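Local structure of polyketide biosynthesis cytochrome P450 PksS (Bacillus subtilis, 4YZR) at residues A[164-175]-A[186-196]; A[114-122]-A[356-364]. The protein is a haem-containing cytochrome P450 monooxygenase that acts on dihydrobacillaene in the biosynthesis of the antibiotic polyketide bacillaene. All coordinates share one frame; numbering follows the deposited sequence.

Contact 1 of 2, residues A[164-175]-A[186-196]; sequences DRSQFQIWTNAM and TNQALREFKDY
Tyr196 OH donates to Asp164 OD2 at 2.6 Å, a short bond that ties the beginning of segment 164-175 to the far end of segment 186-196. The hydroxyl reaches the carboxylate oxygen on its anti side, 23° out of the carboxylate plane, while that oxygen lies at the edge of the tyrosine ring. A weak bond runs from Trp171 NE1 to Glu192 OE1, 3.3 Å long and strongly bent at the hydrogen. Glu192 has a firmer hold within its own helix: Gln188 NE2 gives a 2.6 Å bond to Glu192 OE2 from above the carboxylate plane. Near the close end of the pair, one water donates to Ala174 O and is also hydrogen-bonded to Thr186 OG1, bridging the two segments.

These are the F and G helices of the P450 fold, crossing with opposed sense, their N-to-C directions 135° apart and their segment axes 8.2 Å apart, the pair that typically roofs the substrate pocket. Between them, Phe168, Trp171 and Tyr196 form an aromatic cluster. Trp171 brings CZ3 over one face of the tyrosine ring, 3.4 Å from Tyr196 CG, the two planes inclined at 49°. Met175 makes a Met-aromatic contact, its SD and CE both over one face of Phe193, with CE 4.0 Å from the ring centroid; the extended chain beyond CG carries them there. Ala174 CB meets Ala189 CB at 3.7 Å.

Contact 2 of 2, residues A[114-122]-A[356-364]; sequences TIENLRGSI and PLARLEGHI
Leu360 and Ile122 interlock as knobs into holes, each side chain set among four residues of the opposite segment. The segment 356-364 belongs to the L helix of the P450 fold, which follows the cysteine loop and runs beside the haem; Ala358 touches the porphyrin, and Cys352, just ahead of this helix, is the axial iron ligand by similarity. Against it lies the turn between helices 112-116 and 119-133, a type I beta turn from Glu116 to Arg119.

Leu360 uses its two methyls in different directions. CD1 lies over one face of the Arg119 guanidinium, 3.5 Å from Arg119 NH2, whereas CD2 approaches the backbone at Ile115 O and the tip of Ile122, with 3.9 Å to Ile122 CD1. Ile122 slants across Leu360, but meets Ile364 at about a right angle, its CG2 3.7 Å from Ile364 CD1. At the other end, Ile115 turns its CG2, anti to the backbone N, onto the start of the L-helix segment, 3.7 Å from Leu357 CA and also beside the Pro356 ring. Leu357 CD1 is shared by Leu118 CD1 and Ile122 CD1.

Arg119 bends at chi3 (-58°), which turns its guanidinium toward Glu116 in its own segment; the salt bridge there is less certain, because Glu116 OE2 is modelled too close to the arginine. The planes of the Arg119 guanidinium and the His363 imidazole are 73° apart, and Arg119 NH1 comes over one face of the His363 ring.

Contact 1 is nested along the chain inside the loop closed by contact 2: segment 114-122 comes first, then 164-175 and 186-196, and segment 356-364 near the end. Their centres lie about 25 Å apart and their nearest atoms about 10 Å, so the two do not touch. Helix 148-158 joins their surroundings, since Phe151 meets Phe168 and Arg165 of contact 1 while Leu149, Pro150 and Val153 meet Glu361 of contact 2. Contact 2 packs the L helix beside the haem, the side chain of Leu357 about 4 Å from it; contact 1 lies farther out, Phe168 about 11 Å from the haem by its side chain, in the F-G pair that in P450s typically covers the substrate side.

Contact 1 of 2, residues A[164-175]-A[186-196]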
loop_
_atom_site.group_PDB
_atom_site.type_symbol
_atom_site.label_atom_id
_atom_site.label_comp_id
_atom_site.label_asym_id
_atom_site.label_seq_id
_atom_site.Cartn_x
_atom_site.Cartn_y
_atom_site.Cartn_z
ATOM N N ASP A 164 -4.636 -12.912 20.757
ATOM C CA ASP A 164 -5.106 -13.303 19.437
ATOM C C ASP A 164 -4.133 -12.905 18.240
ATOM O O ASP A 164 -4.387 -13.308 17.153
ATOM C CB ASP A 164 -6.448 -12.663 19.180
ATOM C CG ASP A 164 -7.598 -13.171 20.029
ATOM O OD1 ASP A 164 -7.390 -14.174 20.712
ATOM O OD2 ASP A 164 -8.671 -12.617 19.827
ATOM N N ARG A 165 -3.119 -12.198 18.632
ATOM C CA ARG A 165 -2.252 -11.601 17.592
ATOM C C ARG A 165 -1.427 -12.610 16.808
ATOM O O ARG A 165 -1.285 -12.447 15.597
ATOM C CB ARG A 165 -1.479 -10.470 18.112
ATOM C CG ARG A 165 -2.425 -9.269 18.377
ATOM C CD ARG A 165 -1.687 -8.157 19.007
ATOM N NE ARG A 165 -2.573 -7.160 19.594
ATOM C CZ ARG A 165 -2.195 -6.026 20.117
ATOM N NH1 ARG A 165 -0.931 -5.718 20.316
ATOM N NH2 ARG A 165 -3.175 -5.282 20.583
ATOM N N SER A 166 -0.893 -13.636 17.471
ATOM C CA SER A 166 -0.135 -14.604 16.730
ATOM C C SER A 166 -0.960 -15.286 15.702
ATOM O O SER A 166 -0.545 -15.478 14.517
ATOM C CB SER A 166 0.493 -15.648 17.670
ATOM O OG SER A 166 1.499 -15.081 18.428
ATOM N N GLN A 167 -2.206 -15.683 16.048
ATOM C CA GLN A 167 -3.100 -16.252 15.141
ATOM C C GLN A 167 -3.527 -15.257 14.010
ATOM O O GLN A 167 -3.666 -15.632 12.845
ATOM C CB GLN A 167 -4.342 -16.811 15.890
ATOM C CG GLN A 167 -5.371 -17.405 15.003
ATOM C CD GLN A 167 -4.897 -18.650 14.278
ATOM O OE1 GLN A 167 -4.732 -19.727 14.925
ATOM N NE2 GLN A 167 -4.629 -18.584 13.052
ATOM N N PHE A 168 -3.823 -14.038 14.457
ATOM C CA PHE A 168 -4.208 -13.014 13.469
ATOM C C PHE A 168 -3.107 -12.794 12.385
ATOM O O PHE A 168 -3.478 -12.707 11.247
ATOM C CB PHE A 168 -4.530 -11.733 14.231
ATOM C CG PHE A 168 -5.263 -10.685 13.423
ATOM C CD1 PHE A 168 -6.564 -10.912 13.077
ATOM C CD2 PHE A 168 -4.647 -9.550 13.049
ATOM C CE1 PHE A 168 -7.285 -9.948 12.357
ATOM C CE2 PHE A 168 -5.353 -8.559 12.322
ATOM C CZ PHE A 168 -6.616 -8.790 11.950
ATOM N N GLN A 169 -1.883 -12.875 12.808
ATOM C CA GLN A 169 -0.731 -12.750 11.907
ATOM C C GLN A 169 -0.775 -13.881 10.934
ATOM O O GLN A 169 -0.579 -13.718 9.690
ATOM C CB GLN A 169 0.558 -12.657 12.676
ATOM C CG GLN A 169 1.751 -12.411 11.686
ATOM C CD GLN A 169 2.918 -11.848 12.438
ATOM O OE1 GLN A 169 3.404 -12.457 13.388
ATOM N NE2 GLN A 169 3.321 -10.623 12.089
ATOM N N ILE A 170 -0.989 -15.111 11.370
ATOM C CA ILE A 170 -1.039 -16.243 10.441
ATOM C C ILE A 170 -2.131 -16.083 9.456
ATOM O O ILE A 170 -1.904 -16.249 8.238
ATOM C CB ILE A 170 -1.178 -17.619 11.175
ATOM C CG1 ILE A 170 0.008 -17.846 12.067
ATOM C CG2 ILE A 170 -1.405 -18.768 10.202
ATOM C CD1 ILE A 170 -0.212 -19.055 13.054
ATOM N N TRP A 171 -3.347 -15.715 9.849
ATOM C CA TRP A 171 -4.406 -15.574 8.928
ATOM C C TRP A 171 -4.146 -14.442 7.897
ATOM O O TRP A 171 -4.410 -14.621 6.726
ATOM C CB TRP A 171 -5.717 -15.267 9.616
ATOM C CG TRP A 171 -6.314 -16.365 10.392
ATOM C CD1 TRP A 171 -6.381 -17.672 10.048
ATOM C CD2 TRP A 171 -7.101 -16.189 11.576
ATOM N NE1 TRP A 171 -7.106 -18.361 11.044
ATOM C CE2 TRP A 171 -7.573 -17.466 11.964
ATOM C CE3 TRP A 171 -7.425 -15.092 12.351
ATOM C CZ2 TRP A 171 -8.365 -17.641 13.130
ATOM C CZ3 TRP A 171 -8.226 -15.301 13.519
ATOM C CH2 TRP A 171 -8.671 -16.522 13.861
ATOM N N THR A 172 -3.693 -13.299 8.431
ATOM C CA THR A 172 -3.535 -12.100 7.549
ATOM C C THR A 172 -2.447 -12.329 6.551
ATOM O O THR A 172 -2.560 -11.911 5.375
ATOM C CB THR A 172 -3.392 -10.830 8.325
ATOM O OG1 THR A 172 -2.261 -10.921 9.185
ATOM C CG2 THR A 172 -4.686 -10.497 9.087
ATOM N N ASN A 173 -1.373 -13.027 6.930
ATOM C CA ASN A 173 -0.361 -13.430 5.959
ATOM C C ASN A 173 -0.872 -14.396 4.898
ATOM O O ASN A 173 -0.613 -14.277 3.665
ATOM C CB ASN A 173 0.832 -14.038 6.636
ATOM C CG ASN A 173 1.714 -13.080 7.292
ATOM O OD1 ASN A 173 1.581 -11.862 7.139
ATOM N ND2 ASN A 173 2.581 -13.595 8.132
ATOM N N ALA A 174 -1.618 -15.413 5.300
ATOM C CA ALA A 174 -2.108 -16.401 4.358
ATOM C C ALA A 174 -3.149 -15.868 3.465
ATOM O O ALA A 174 -3.281 -16.260 2.266
ATOM C CB ALA A 174 -2.632 -17.614 5.140
ATOM N N MET A 175 -3.987 -14.937 3.937
ATOM C CA MET A 175 -5.150 -14.592 3.168
ATOM C C MET A 175 -4.883 -13.692 1.936
ATOM O O MET A 175 -5.786 -13.557 1.131
ATOM C CB MET A 175 -6.240 -13.997 4.100
ATOM C CG MET A 175 -5.973 -12.554 4.451
ATOM S SD MET A 175 -7.109 -12.084 5.766
ATOM C CE MET A 175 -6.806 -10.326 5.726
ATOM N N THR A 186 -5.670 -20.152 0.579
ATOM C CA THR A 186 -5.924 -18.728 0.738
ATOM C C THR A 186 -7.427 -18.480 1.048
ATOM O O THR A 186 -7.812 -17.698 1.966
ATOM C CB THR A 186 -5.476 -18.037 -0.533
ATOM O OG1 THR A 186 -4.080 -18.258 -0.678
ATOM C CG2 THR A 186 -5.755 -16.508 -0.446
ATOM N N ASN A 187 -8.327 -19.150 0.310
ATOM C CA ASN A 187 -9.761 -19.033 0.509
ATOM C C ASN A 187 -10.173 -19.455 1.873
ATOM O O ASN A 187 -11.105 -18.923 2.510
ATOM C CB ASN A 187 -10.543 -19.858 -0.546
ATOM C CG ASN A 187 -10.529 -19.210 -1.912
ATOM O OD1 ASN A 187 -11.038 -19.807 -2.886
ATOM N ND2 ASN A 187 -9.962 -18.008 -2.013
ATOM N N GLN A 188 -9.489 -20.503 2.360
ATOM C CA GLN A 188 -9.690 -20.954 3.716
ATOM C C GLN A 188 -9.320 -19.902 4.825
ATOM O O GLN A 188 -10.071 -19.676 5.748
ATOM C CB GLN A 188 -9.051 -22.325 3.952
ATOM C CG GLN A 188 -8.884 -22.664 5.436
ATOM C CD GLN A 188 -9.316 -24.044 5.900
ATOM O OE1 GLN A 188 -9.517 -25.000 5.128
ATOM N NE2 GLN A 188 -9.349 -24.179 7.190
ATOM N N ALA A 189 -8.187 -19.306 4.635
ATOM C CA ALA A 189 -7.737 -18.241 5.555
ATOM C C ALA A 189 -8.681 -17.071 5.522
ATOM O O ALA A 189 -8.955 -16.498 6.554
ATOM C CB ALA A 189 -6.355 -17.802 5.230
ATOM N N LEU A 190 -9.200 -16.765 4.325
ATOM C CA LEU A 190 -10.288 -15.751 4.205
ATOM C C LEU A 190 -11.496 -16.035 4.993
ATOM O O LEU A 190 -12.014 -15.165 5.708
ATOM C CB LEU A 190 -10.631 -15.456 2.754
ATOM C CG LEU A 190 -9.502 -14.841 1.915
ATOM C CD1 LEU A 190 -9.645 -14.994 0.381
ATOM C CD2 LEU A 190 -9.414 -13.366 2.245
ATOM N N ARG A 191 -11.986 -17.299 4.906
ATOM C CA ARG A 191 -13.131 -17.758 5.656
ATOM C C ARG A 191 -12.866 -17.680 7.139
ATOM O O ARG A 191 -13.711 -17.218 7.882
ATOM C CB ARG A 191 -13.550 -19.218 5.231
ATOM N N GLU A 192 -11.652 -18.025 7.582
ATOM C CA GLU A 192 -11.351 -17.973 9.010
ATOM C C GLU A 192 -11.230 -16.502 9.633
ATOM O O GLU A 192 -11.642 -16.233 10.746
ATOM C CB GLU A 192 -10.079 -18.768 9.327
ATOM C CG GLU A 192 -10.362 -20.279 9.046
ATOM C CD GLU A 192 -9.175 -21.160 9.068
ATOM O OE1 GLU A 192 -8.076 -20.671 8.941
ATOM O OE2 GLU A 192 -9.396 -22.406 9.137
ATOM N N PHE A 193 -10.642 -15.633 8.792
ATOM C CA PHE A 193 -10.548 -14.192 9.099
ATOM C C PHE A 193 -11.979 -13.688 9.273
ATOM O O PHE A 193 -12.306 -13.038 10.222
ATOM C CB PHE A 193 -9.849 -13.525 7.993
ATOM C CG PHE A 193 -9.924 -11.999 8.079
ATOM C CD1 PHE A 193 -9.079 -11.328 8.891
ATOM C CD2 PHE A 193 -10.800 -11.278 7.313
ATOM C CE1 PHE A 193 -9.123 -9.941 8.962
ATOM C CE2 PHE A 193 -10.861 -9.888 7.436
ATOM C CZ PHE A 193 -10.009 -9.256 8.265
ATOM N N LYS A 194 -12.848 -14.030 8.324
ATOM C CA LYS A 194 -14.242 -13.607 8.405
ATOM C C LYS A 194 -14.972 -14.056 9.609
ATOM O O LYS A 194 -15.672 -13.316 10.244
ATOM C CB LYS A 194 -14.978 -14.113 7.151
ATOM C CG LYS A 194 -16.455 -13.751 7.158
ATOM C CD LYS A 194 -17.209 -14.747 6.293
ATOM C CE LYS A 194 -18.707 -14.551 6.306
ATOM N NZ LYS A 194 -19.250 -14.476 4.916
ATOM N N ASP A 195 -14.757 -15.327 10.001
ATOM C CA ASP A 195 -15.468 -15.836 11.188
ATOM C C ASP A 195 -14.975 -15.181 12.457
ATOM O O ASP A 195 -15.722 -14.904 13.382
ATOM C CB ASP A 195 -15.359 -17.365 11.301
ATOM C CG ASP A 195 -16.089 -18.081 10.200
ATOM O OD1 ASP A 195 -17.151 -17.562 9.767
ATOM O OD2 ASP A 195 -15.624 -19.204 9.793
ATOM N N TYR A 196 -13.640 -14.853 12.478
ATOM C CA TYR A 196 -13.093 -14.224 13.594
ATOM C C TYR A 196 -13.680 -12.789 13.731
ATOM O O TYR A 196 -14.058 -12.339 14.804
ATOM C CB TYR A 196 -11.526 -14.206 13.499
ATOM C CG TYR A 196 -10.887 -13.482 14.563
ATOM C CD1 TYR A 196 -10.725 -13.988 15.856
ATOM C CD2 TYR A 196 -10.327 -12.222 14.324
ATOM C CE1 TYR A 196 -10.117 -13.215 16.838
ATOM C CE2 TYR A 196 -9.703 -11.505 15.253
ATOM C CZ TYR A 196 -9.595 -11.960 16.580
ATOM O OH TYR A 196 -9.005 -11.233 17.604
HETATM O O HOH W 1 -2.565 -18.897 1.412
#

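Contact 2 of 2, residues A[114-122]-A[356-364]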
loop_
_atom_site.group_PDB
_atom_site.type_symbol
_atom_site.label_atom_id
_atom_site.label_comp_id
_atom_site.label_asym_id
_atom_site.label_seq_id
_atom_site.Cartn_x
_atom_site.Cartn_y
_atom_site.Cartn_z
ATOM N N THR A 114 -8.216 12.260 14.261
ATOM C CA THR A 114 -8.436 10.923 14.724
ATOM C C THR A 114 -7.074 10.166 14.604
ATOM O O THR A 114 -6.600 9.479 15.484
ATOM C CB THR A 114 -9.554 10.260 13.956
ATOM O OG1 THR A 114 -10.790 10.991 14.187
ATOM C CG2 THR A 114 -9.669 8.917 14.407
ATOM N N ILE A 115 -6.491 10.268 13.420
ATOM C CA ILE A 115 -5.236 9.529 13.153
ATOM C C ILE A 115 -4.143 10.169 13.962
ATOM O O ILE A 115 -3.293 9.497 14.538
ATOM C CB ILE A 115 -4.912 9.523 11.662
ATOM C CG1 ILE A 115 -5.904 8.720 10.923
ATOM C CG2 ILE A 115 -3.528 9.003 11.406
ATOM C CD1 ILE A 115 -6.078 7.420 11.420
ATOM N N GLU A 116 -4.064 11.504 14.033
ATOM C CA GLU A 116 -3.051 12.151 14.789
ATOM C C GLU A 116 -3.030 11.764 16.234
ATOM O O GLU A 116 -2.038 11.673 16.878
ATOM C CB GLU A 116 -3.151 13.707 14.692
ATOM C CG GLU A 116 -1.993 14.381 15.325
ATOM C CD GLU A 116 -0.615 14.140 14.689
ATOM O OE1 GLU A 116 -0.471 13.784 13.518
ATOM O OE2 GLU A 116 0.426 14.330 15.306
ATOM N N ASN A 117 -4.215 11.495 16.737
ATOM C CA ASN A 117 -4.411 11.013 18.116
ATOM C C ASN A 117 -3.727 9.690 18.430
ATOM O O ASN A 117 -3.450 9.371 19.603
ATOM C CB ASN A 117 -5.853 10.979 18.555
ATOM C CG ASN A 117 -6.470 12.358 18.758
ATOM O OD1 ASN A 117 -5.773 13.371 18.891
ATOM N ND2 ASN A 117 -7.780 12.387 18.816
ATOM N N LEU A 118 -3.363 8.957 17.361
ATOM C CA LEU A 118 -2.611 7.704 17.505
ATOM C C LEU A 118 -1.125 7.892 17.677
ATOM O O LEU A 118 -0.412 6.943 17.986
ATOM C CB LEU A 118 -2.811 6.806 16.272
ATOM C CG LEU A 118 -4.277 6.478 15.986
ATOM C CD1 LEU A 118 -4.301 5.686 14.666
ATOM C CD2 LEU A 118 -4.851 5.627 17.106
ATOM N N ARG A 119 -0.631 9.091 17.569
ATOM C CA ARG A 119 0.816 9.357 17.557
ATOM C C ARG A 119 1.514 8.785 18.722
ATOM O O ARG A 119 2.514 8.044 18.614
ATOM C CB ARG A 119 1.102 10.883 17.466
ATOM C CG ARG A 119 2.565 11.195 17.675
ATOM C CD ARG A 119 2.877 12.713 17.476
ATOM N NE ARG A 119 2.499 13.169 16.191
ATOM C CZ ARG A 119 3.137 13.331 15.058
ATOM N NH1 ARG A 119 4.307 12.945 14.894
ATOM N NH2 ARG A 119 2.471 13.828 14.015
ATOM N N GLY A 120 1.044 9.050 19.935
ATOM C CA GLY A 120 1.745 8.578 21.124
ATOM C C GLY A 120 1.846 7.079 21.171
ATOM O O GLY A 120 2.910 6.479 21.497
ATOM N N SER A 121 0.819 6.380 20.826
ATOM C CA SER A 121 0.817 4.915 20.786
ATOM C C SER A 121 1.736 4.343 19.728
ATOM O O SER A 121 2.368 3.313 19.984
ATOM C CB SER A 121 -0.566 4.337 20.545
ATOM O OG SER A 121 -1.095 4.583 19.288
ATOM N N ILE A 122 1.876 5.006 18.588
ATOM C CA ILE A 122 2.772 4.538 17.536
ATOM C C ILE A 122 4.223 4.810 17.951
ATOM O O ILE A 122 5.108 3.950 17.729
ATOM C CB ILE A 122 2.419 5.156 16.201
ATOM C CG1 ILE A 122 0.982 4.793 15.802
ATOM C CG2 ILE A 122 3.453 4.729 15.141
ATOM C CD1 ILE A 122 0.478 5.534 14.609
ATOM N N PRO A 356 -3.202 9.308 5.823
ATOM C CA PRO A 356 -2.633 9.999 6.972
ATOM C C PRO A 356 -1.963 9.029 7.935
ATOM O O PRO A 356 -0.991 9.373 8.622
ATOM C CB PRO A 356 -3.892 10.641 7.644
ATOM C CG PRO A 356 -4.972 10.450 6.664
ATOM C CD PRO A 356 -4.634 9.565 5.584
ATOM N N LEU A 357 -2.453 7.799 8.014
ATOM C CA LEU A 357 -1.870 6.811 8.912
ATOM C C LEU A 357 -0.560 6.305 8.362
ATOM O O LEU A 357 0.405 6.201 9.094
ATOM C CB LEU A 357 -2.849 5.633 9.121
ATOM C CG LEU A 357 -2.310 4.534 10.016
ATOM C CD1 LEU A 357 -1.951 5.059 11.398
ATOM C CD2 LEU A 357 -3.460 3.510 10.168
ATOM N N ALA A 358 -0.483 6.031 7.063
ATOM C CA ALA A 358 0.796 5.651 6.466
ATOM C C ALA A 358 1.820 6.725 6.661
ATOM O O ALA A 358 2.983 6.480 7.026
ATOM C CB ALA A 358 0.572 5.386 5.024
ATOM N N ARG A 359 1.432 7.984 6.458
ATOM C CA ARG A 359 2.339 9.083 6.633
ATOM C C ARG A 359 2.773 9.224 8.073
ATOM O O ARG A 359 3.958 9.503 8.337
ATOM C CB ARG A 359 1.687 10.387 6.170
ATOM C CG ARG A 359 1.598 10.514 4.657
ATOM C CD ARG A 359 0.770 11.713 4.239
ATOM N NE ARG A 359 0.967 12.004 2.817
ATOM C CZ ARG A 359 0.052 12.348 1.910
ATOM N NH1 ARG A 359 -1.210 12.366 2.173
ATOM N NH2 ARG A 359 0.477 12.596 0.650
ATOM N N LEU A 360 1.894 8.977 9.054
ATOM C CA LEU A 360 2.263 9.099 10.451
ATOM C C LEU A 360 3.181 7.996 10.835
ATOM O O LEU A 360 4.184 8.193 11.584
ATOM C CB LEU A 360 1.029 9.099 11.273
ATOM C CG LEU A 360 1.209 9.228 12.807
ATOM C CD1 LEU A 360 1.934 10.509 13.182
ATOM C CD2 LEU A 360 -0.117 9.196 13.485
ATOM N N GLU A 361 2.924 6.751 10.411
ATOM C CA GLU A 361 3.826 5.676 10.697
ATOM C C GLU A 361 5.168 5.931 10.133
ATOM O O GLU A 361 6.221 5.671 10.773
ATOM C CB GLU A 361 3.292 4.308 10.202
ATOM C CG GLU A 361 2.058 3.851 10.930
ATOM C CD GLU A 361 1.574 2.466 10.527
ATOM O OE1 GLU A 361 2.413 1.546 10.365
ATOM O OE2 GLU A 361 0.332 2.228 10.445
ATOM N N GLY A 362 5.275 6.392 8.917
ATOM C CA GLY A 362 6.551 6.718 8.264
ATOM C C GLY A 362 7.256 7.809 9.039
ATOM O O GLY A 362 8.472 7.676 9.327
ATOM N N HIS A 363 6.594 8.885 9.363
ATOM C CA HIS A 363 7.198 10.004 10.146
ATOM C C HIS A 363 7.833 9.431 11.387
ATOM O O HIS A 363 9.011 9.726 11.647
ATOM C CB HIS A 363 6.052 10.994 10.432
ATOM C CG HIS A 363 6.404 12.117 11.339
ATOM N ND1 HIS A 363 6.832 11.999 12.646
ATOM C CD2 HIS A 363 6.218 13.419 11.124
ATOM C CE1 HIS A 363 6.866 13.209 13.211
ATOM N NE2 HIS A 363 6.557 14.087 12.288
ATOM N N ILE A 364 7.075 8.687 12.154
ATOM C CA ILE A 364 7.523 8.220 13.448
ATOM C C ILE A 364 8.663 7.263 13.255
ATOM O O ILE A 364 9.713 7.327 13.934
ATOM C CB ILE A 364 6.400 7.625 14.229
ATOM C CG1 ILE A 364 5.461 8.732 14.641
ATOM C CG2 ILE A 364 6.938 6.858 15.425
ATOM C CD1 ILE A 364 4.108 8.324 15.142
#